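Local structure of nucleoporin NUP159 (Saccharomyces cerevisiae, 1XIP) at residues I221-N233 with S243-D255. The protein is a component of the nuclear pore complex whose N-terminal beta-propeller domain, the part described here, tethers the helicase Dbp5 to the pore for mRNA export. Numbering follows the deposited sequence.
Sequences ILSPQDFLAVFGN and SYDQKMYIIKHID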
loop_
_atom_site.group_PDB
_atom_site.type_symbol
_atom_site.label_atom_id
_atom_site.label_comp_id
_atom_site.label_asym_id
_atom_site.label_seq_id
_atom_site.Cartn_x
_atom_site.Cartn_y
_atom_site.Cartn_z
ATOM N N ILE A 221 0.802 -4.682 -9.191
ATOM C CA ILE A 221 1.572 -5.723 -9.845
ATOM C C ILE A 221 1.770 -6.860 -8.858
ATOM O O ILE A 221 2.373 -6.664 -7.792
ATOM C CB ILE A 221 2.936 -5.177 -10.258
ATOM C CG1 ILE A 221 2.772 -4.013 -11.235
ATOM C CG2 ILE A 221 3.781 -6.278 -10.833
ATOM C CD1 ILE A 221 4.060 -3.282 -11.571
ATOM N N LEU A 222 1.258 -8.042 -9.192
ATOM C CA LEU A 222 1.448 -9.208 -8.325
ATOM C C LEU A 222 2.606 -10.050 -8.838
ATOM O O LEU A 222 3.280 -10.731 -8.070
ATOM C CB LEU A 222 0.174 -10.054 -8.228
ATOM C CG LEU A 222 -1.107 -9.402 -7.704
ATOM C CD1 LEU A 222 -2.293 -10.306 -7.966
ATOM C CD2 LEU A 222 -1.018 -9.063 -6.229
ATOM N N SER A 223 2.808 -9.998 -10.149
ATOM C CA SER A 223 3.911 -10.668 -10.841
ATOM C C SER A 223 4.053 -9.940 -12.167
ATOM O O SER A 223 3.181 -9.150 -12.518
ATOM C CB SER A 223 3.597 -12.153 -11.067
ATOM O OG SER A 223 2.896 -12.355 -12.290
ATOM N N PRO A 224 5.129 -10.178 -12.912
ATOM C CA PRO A 224 5.283 -9.524 -14.224
ATOM C C PRO A 224 4.082 -9.788 -15.156
ATOM O O PRO A 224 3.885 -9.024 -16.102
ATOM C CB PRO A 224 6.555 -10.154 -14.777
ATOM C CG PRO A 224 7.302 -10.610 -13.562
ATOM C CD PRO A 224 6.267 -11.060 -12.597
ATOM N N GLN A 225 3.289 -10.825 -14.852
ATOM C CA GLN A 225 2.131 -11.222 -15.666
ATOM C C GLN A 225 0.729 -10.916 -15.080
ATOM O O GLN A 225 -0.234 -10.688 -15.833
ATOM C CB GLN A 225 2.232 -12.705 -16.017
ATOM C CG GLN A 225 2.913 -12.923 -17.354
ATOM C CD GLN A 225 3.452 -14.323 -17.524
ATOM O OE1 GLN A 225 2.763 -15.200 -18.069
ATOM N NE2 GLN A 225 4.695 -14.542 -17.079
ATOM N N ASP A 226 0.627 -10.924 -13.748
ATOM C CA ASP A 226 -0.633 -10.650 -13.055
ATOM C C ASP A 226 -0.766 -9.208 -12.575
ATOM O O ASP A 226 0.223 -8.552 -12.240
ATOM C CB ASP A 226 -0.808 -11.562 -11.839
ATOM C CG ASP A 226 -0.358 -12.991 -12.091
ATOM O OD1 ASP A 226 -0.114 -13.375 -13.270
ATOM O OD2 ASP A 226 -0.215 -13.804 -11.139
ATOM N N PHE A 227 -2.006 -8.731 -12.527
ATOM C CA PHE A 227 -2.333 -7.490 -11.849
ATOM C C PHE A 227 -3.623 -7.673 -11.058
ATOM O O PHE A 227 -4.435 -8.560 -11.340
ATOM C CB PHE A 227 -2.482 -6.318 -12.827
ATOM C CG PHE A 227 -1.391 -6.230 -13.862
ATOM C CD1 PHE A 227 -0.244 -5.490 -13.615
ATOM C CD2 PHE A 227 -1.521 -6.876 -15.096
ATOM C CE1 PHE A 227 0.772 -5.399 -14.570
ATOM C CE2 PHE A 227 -0.504 -6.803 -16.059
ATOM C CZ PHE A 227 0.644 -6.061 -15.791
ATOM N N LEU A 228 -3.800 -6.830 -10.055
ATOM C CA LEU A 228 -5.048 -6.766 -9.339
ATOM C C LEU A 228 -5.568 -5.357 -9.522
ATOM O O LEU A 228 -4.866 -4.391 -9.226
ATOM C CB LEU A 228 -4.799 -7.080 -7.867
ATOM C CG LEU A 228 -5.900 -7.237 -6.815
ATOM C CD1 LEU A 228 -5.649 -6.289 -5.690
ATOM C CD2 LEU A 228 -7.285 -7.070 -7.354
ATOM N N ALA A 229 -6.786 -5.243 -10.050
ATOM C CA ALA A 229 -7.414 -3.947 -10.325
ATOM C C ALA A 229 -8.686 -3.785 -9.527
ATOM O O ALA A 229 -9.398 -4.754 -9.286
ATOM C CB ALA A 229 -7.714 -3.816 -11.795
ATOM N N VAL A 230 -8.987 -2.558 -9.131
ATOM C CA VAL A 230 -10.245 -2.305 -8.450
ATOM C C VAL A 230 -11.022 -1.164 -9.088
ATOM O O VAL A 230 -10.442 -0.154 -9.488
ATOM C CB VAL A 230 -10.066 -2.064 -6.944
ATOM C CG1 VAL A 230 -11.436 -2.028 -6.254
ATOM C CG2 VAL A 230 -9.180 -3.144 -6.315
ATOM N N PHE A 231 -12.334 -1.362 -9.200
ATOM C CA PHE A 231 -13.252 -0.369 -9.729
ATOM C C PHE A 231 -14.372 -0.180 -8.721
ATOM O O PHE A 231 -14.809 -1.141 -8.081
ATOM C CB PHE A 231 -13.823 -0.824 -11.073
ATOM C CG PHE A 231 -12.779 -1.153 -12.083
ATOM C CD1 PHE A 231 -12.162 -0.140 -12.823
ATOM C CD2 PHE A 231 -12.380 -2.475 -12.279
ATOM C CE1 PHE A 231 -11.161 -0.429 -13.760
ATOM C CE2 PHE A 231 -11.371 -2.789 -13.207
ATOM C CZ PHE A 231 -10.756 -1.758 -13.958
ATOM N N GLY A 232 -14.835 1.053 -8.566
ATOM C CA GLY A 232 -15.847 1.346 -7.575
ATOM C C GLY A 232 -16.249 2.794 -7.612
ATOM O O GLY A 232 -15.770 3.557 -8.451
ATOM N N ASN A 233 -17.137 3.172 -6.700
ATOM C CA ASN A 233 -17.682 4.518 -6.663
ATOM C C ASN A 233 -16.592 5.531 -6.375
ATOM O O ASN A 233 -15.594 5.217 -5.718
ATOM C CB ASN A 233 -18.811 4.617 -5.637
ATOM C CG ASN A 233 -18.376 4.189 -4.239
ATOM O OD1 ASN A 233 -17.905 3.075 -4.032
ATOM N ND2 ASN A 233 -18.544 5.080 -3.273
ATOM N N SER A 243 -20.083 4.800 2.272
ATOM C CA SER A 243 -20.267 3.396 1.941
ATOM C C SER A 243 -19.394 3.143 0.708
ATOM O O SER A 243 -19.373 3.980 -0.194
ATOM C CB SER A 243 -21.744 3.143 1.608
ATOM O OG SER A 243 -22.009 1.776 1.365
ATOM N N TYR A 244 -18.656 2.029 0.672
ATOM C CA TYR A 244 -17.886 1.672 -0.540
ATOM C C TYR A 244 -18.505 0.516 -1.316
ATOM O O TYR A 244 -18.917 -0.495 -0.731
ATOM C CB TYR A 244 -16.411 1.363 -0.226
ATOM C CG TYR A 244 -15.670 2.509 0.414
ATOM C CD1 TYR A 244 -15.192 3.580 -0.354
ATOM C CD2 TYR A 244 -15.453 2.535 1.783
ATOM C CE1 TYR A 244 -14.525 4.642 0.234
ATOM C CE2 TYR A 244 -14.797 3.594 2.382
ATOM C CZ TYR A 244 -14.333 4.640 1.604
ATOM O OH TYR A 244 -13.675 5.674 2.213
ATOM N N ASP A 245 -18.575 0.675 -2.631
ATOM C CA ASP A 245 -18.968 -0.406 -3.505
ATOM C C ASP A 245 -17.866 -0.661 -4.541
ATOM O O ASP A 245 -17.599 0.179 -5.402
ATOM C CB ASP A 245 -20.313 -0.102 -4.173
ATOM C CG ASP A 245 -20.728 -1.173 -5.181
ATOM O OD1 ASP A 245 -20.568 -2.394 -4.866
ATOM O OD2 ASP A 245 -21.205 -0.888 -6.314
ATOM N N GLN A 246 -17.225 -1.823 -4.455
ATOM C CA GLN A 246 -16.034 -2.072 -5.259
ATOM C C GLN A 246 -15.991 -3.450 -5.907
ATOM O O GLN A 246 -16.427 -4.434 -5.316
ATOM C CB GLN A 246 -14.794 -1.886 -4.394
ATOM C CG GLN A 246 -14.383 -0.451 -4.226
ATOM C CD GLN A 246 -13.355 -0.276 -3.141
ATOM O OE1 GLN A 246 -12.713 -1.234 -2.747
ATOM N NE2 GLN A 246 -13.200 0.949 -2.646
ATOM N N LYS A 247 -15.429 -3.521 -7.106
ATOM C CA LYS A 247 -15.182 -4.801 -7.746
ATOM C C LYS A 247 -13.703 -5.045 -7.979
ATOM O O LYS A 247 -13.010 -4.198 -8.533
ATOM C CB LYS A 247 -15.949 -4.890 -9.055
ATOM C CG LYS A 247 -17.419 -5.141 -8.854
ATOM C CD LYS A 247 -18.108 -5.447 -10.152
ATOM C CE LYS A 247 -19.550 -5.822 -9.921
ATOM N NZ LYS A 247 -19.656 -7.211 -9.400
HETATM N N MSE A 248 -13.224 -6.213 -7.553
HETATM C CA MSE A 248 -11.816 -6.573 -7.743
HETATM C C MSE A 248 -11.615 -7.611 -8.825
HETATM O O MSE A 248 -12.353 -8.586 -8.907
HETATM C CB MSE A 248 -11.157 -7.057 -6.451
HETATM C CG MSE A 248 -12.059 -7.116 -5.257
HETATM SE SE MSE A 248 -12.421 -5.354 -4.463
HETATM C CE MSE A 248 -10.744 -5.086 -3.532
ATOM N N TYR A 249 -10.589 -7.396 -9.644
ATOM C CA TYR A 249 -10.275 -8.306 -10.723
ATOM C C TYR A 249 -8.806 -8.674 -10.722
ATOM O O TYR A 249 -7.944 -7.819 -10.555
ATOM C CB TYR A 249 -10.659 -7.687 -12.064
ATOM C CG TYR A 249 -12.145 -7.514 -12.241
ATOM C CD1 TYR A 249 -12.916 -8.498 -12.858
ATOM C CD2 TYR A 249 -12.788 -6.366 -11.792
ATOM C CE1 TYR A 249 -14.277 -8.325 -13.020
ATOM C CE2 TYR A 249 -14.133 -6.198 -11.943
ATOM C CZ TYR A 249 -14.877 -7.167 -12.558
ATOM O OH TYR A 249 -16.240 -6.962 -12.708
ATOM N N ILE A 250 -8.533 -9.956 -10.897
ATOM C CA ILE A 250 -7.196 -10.419 -11.186
ATOM C C ILE A 250 -7.028 -10.496 -12.706
ATOM O O ILE A 250 -7.804 -11.146 -13.394
ATOM C CB ILE A 250 -6.972 -11.785 -10.551
ATOM C CG1 ILE A 250 -7.264 -11.745 -9.035
ATOM C CG2 ILE A 250 -5.573 -12.304 -10.885
ATOM C CD1 ILE A 250 -6.145 -11.166 -8.179
ATOM N N ILE A 251 -6.037 -9.796 -13.228
ATOM C CA ILE A 251 -5.748 -9.829 -14.639
ATOM C C ILE A 251 -4.467 -10.620 -14.844
ATOM O O ILE A 251 -3.408 -10.216 -14.359
ATOM C CB ILE A 251 -5.596 -8.413 -15.182
ATOM C CG1 ILE A 251 -6.906 -7.643 -15.026
ATOM C CG2 ILE A 251 -5.158 -8.440 -16.647
ATOM C CD1 ILE A 251 -6.717 -6.163 -14.676
ATOM N N LYS A 252 -4.578 -11.765 -15.525
ATOM C CA LYS A 252 -3.415 -12.551 -15.951
ATOM C C LYS A 252 -3.269 -12.308 -17.427
ATOM O O LYS A 252 -4.221 -12.511 -18.189
ATOM C CB LYS A 252 -3.608 -14.049 -15.687
ATOM C CG LYS A 252 -4.092 -14.395 -14.267
ATOM C CD LYS A 252 -3.772 -15.849 -13.886
ATOM C CE LYS A 252 -4.214 -16.152 -12.447
ATOM N NZ LYS A 252 -4.485 -17.611 -12.172
ATOM N N HIS A 253 -2.088 -11.845 -17.831
ATOM C CA HIS A 253 -1.825 -11.548 -19.231
ATOM C C HIS A 253 -0.965 -12.623 -19.887
ATOM O O HIS A 253 0.250 -12.645 -19.715
ATOM C CB HIS A 253 -1.169 -10.182 -19.380
ATOM C CG HIS A 253 -0.817 -9.841 -20.789
ATOM N ND1 HIS A 253 0.482 -9.844 -21.253
ATOM C CD2 HIS A 253 -1.595 -9.499 -21.844
ATOM C CE1 HIS A 253 0.490 -9.509 -22.533
ATOM N NE2 HIS A 253 -0.758 -9.295 -22.916
ATOM N N ILE A 254 -1.614 -13.512 -20.640
ATOM C CA ILE A 254 -0.932 -14.575 -21.384
ATOM C C ILE A 254 -0.936 -14.246 -22.869
ATOM O O ILE A 254 -2.011 -14.161 -23.500
ATOM C CB ILE A 254 -1.601 -15.979 -21.140
ATOM C CG1 ILE A 254 -1.827 -16.246 -19.640
ATOM C CG2 ILE A 254 -0.760 -17.095 -21.759
ATOM C CD1 ILE A 254 -3.306 -16.506 -19.254
ATOM N N ASP A 255 0.268 -14.027 -23.407
ATOM C CA ASP A 255 0.513 -13.941 -24.863
ATOM C C ASP A 255 -0.396 -12.982 -25.671
ATOM O O ASP A 255 -1.177 -13.424 -26.541
ATOM C CB ASP A 255 0.502 -15.344 -25.496
ATOM C CG ASP A 255 1.450 -15.456 -26.680
ATOM O OD1 ASP A 255 2.645 -15.102 -26.521
ATOM O OD2 ASP A 255 1.086 -15.883 -27.803
#
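F227, A229 and F231 pair with I251, Y249 and K247 as antiparallel hydrogen-bonded pairs, and the axes of strands 226-232 and 246-254 approach to 4.5 Å, their directions 160° apart. The two are neighbouring strands of one blade of the NUP159 beta-propeller. Strand 215-221 flanks the pair beyond 226-232, and strand 257-263 flanks it beyond 246-254. The curated FG repeat at 229-232 is here part of a regular strand.

One face of the sheet carries L228, V230, M248 and I250. V230 and M248, a selenomethionine, run alongside each other in the same direction. The M248 chain bends at chi2 and chi3, -77° each, which brings CE to 3.7 Å from CG2 of V230. L228 lies alongside M248 too, its CD2 4.0 Å from M248 CB. CD1 of I250 reaches CD1 of L222 at 4.0 Å, the two side chains nearly perpendicular.

The other face carries A229, F231, Y249 and I251. CD1 of I251 rests 3.8 Å from CB of A229. CD2 of Y249 lies in the plane of the F231 ring at its edge, 3.9 Å from F231 CD2. F184 of strand 184-190 packs against A229, F231 and I251. The polar end of K247 turns to a salt bridge with E262.

At N233 the backbone N still donates to D245 O, but the side-chain OD1, not the backbone carbonyl, accepts from D245 N. With CG between the backbone N and the carbonyl carbon (chi1 56°), OD1 turns to D245 N, while ND2 reaches S243 O in a weak bond. An alanine here is likely to leave D245 N without its acceptor and S243 O without its weak donor. The OD1 bond to D245 N is 2.9 Å long and nearly straight, with the donor above the amide plane.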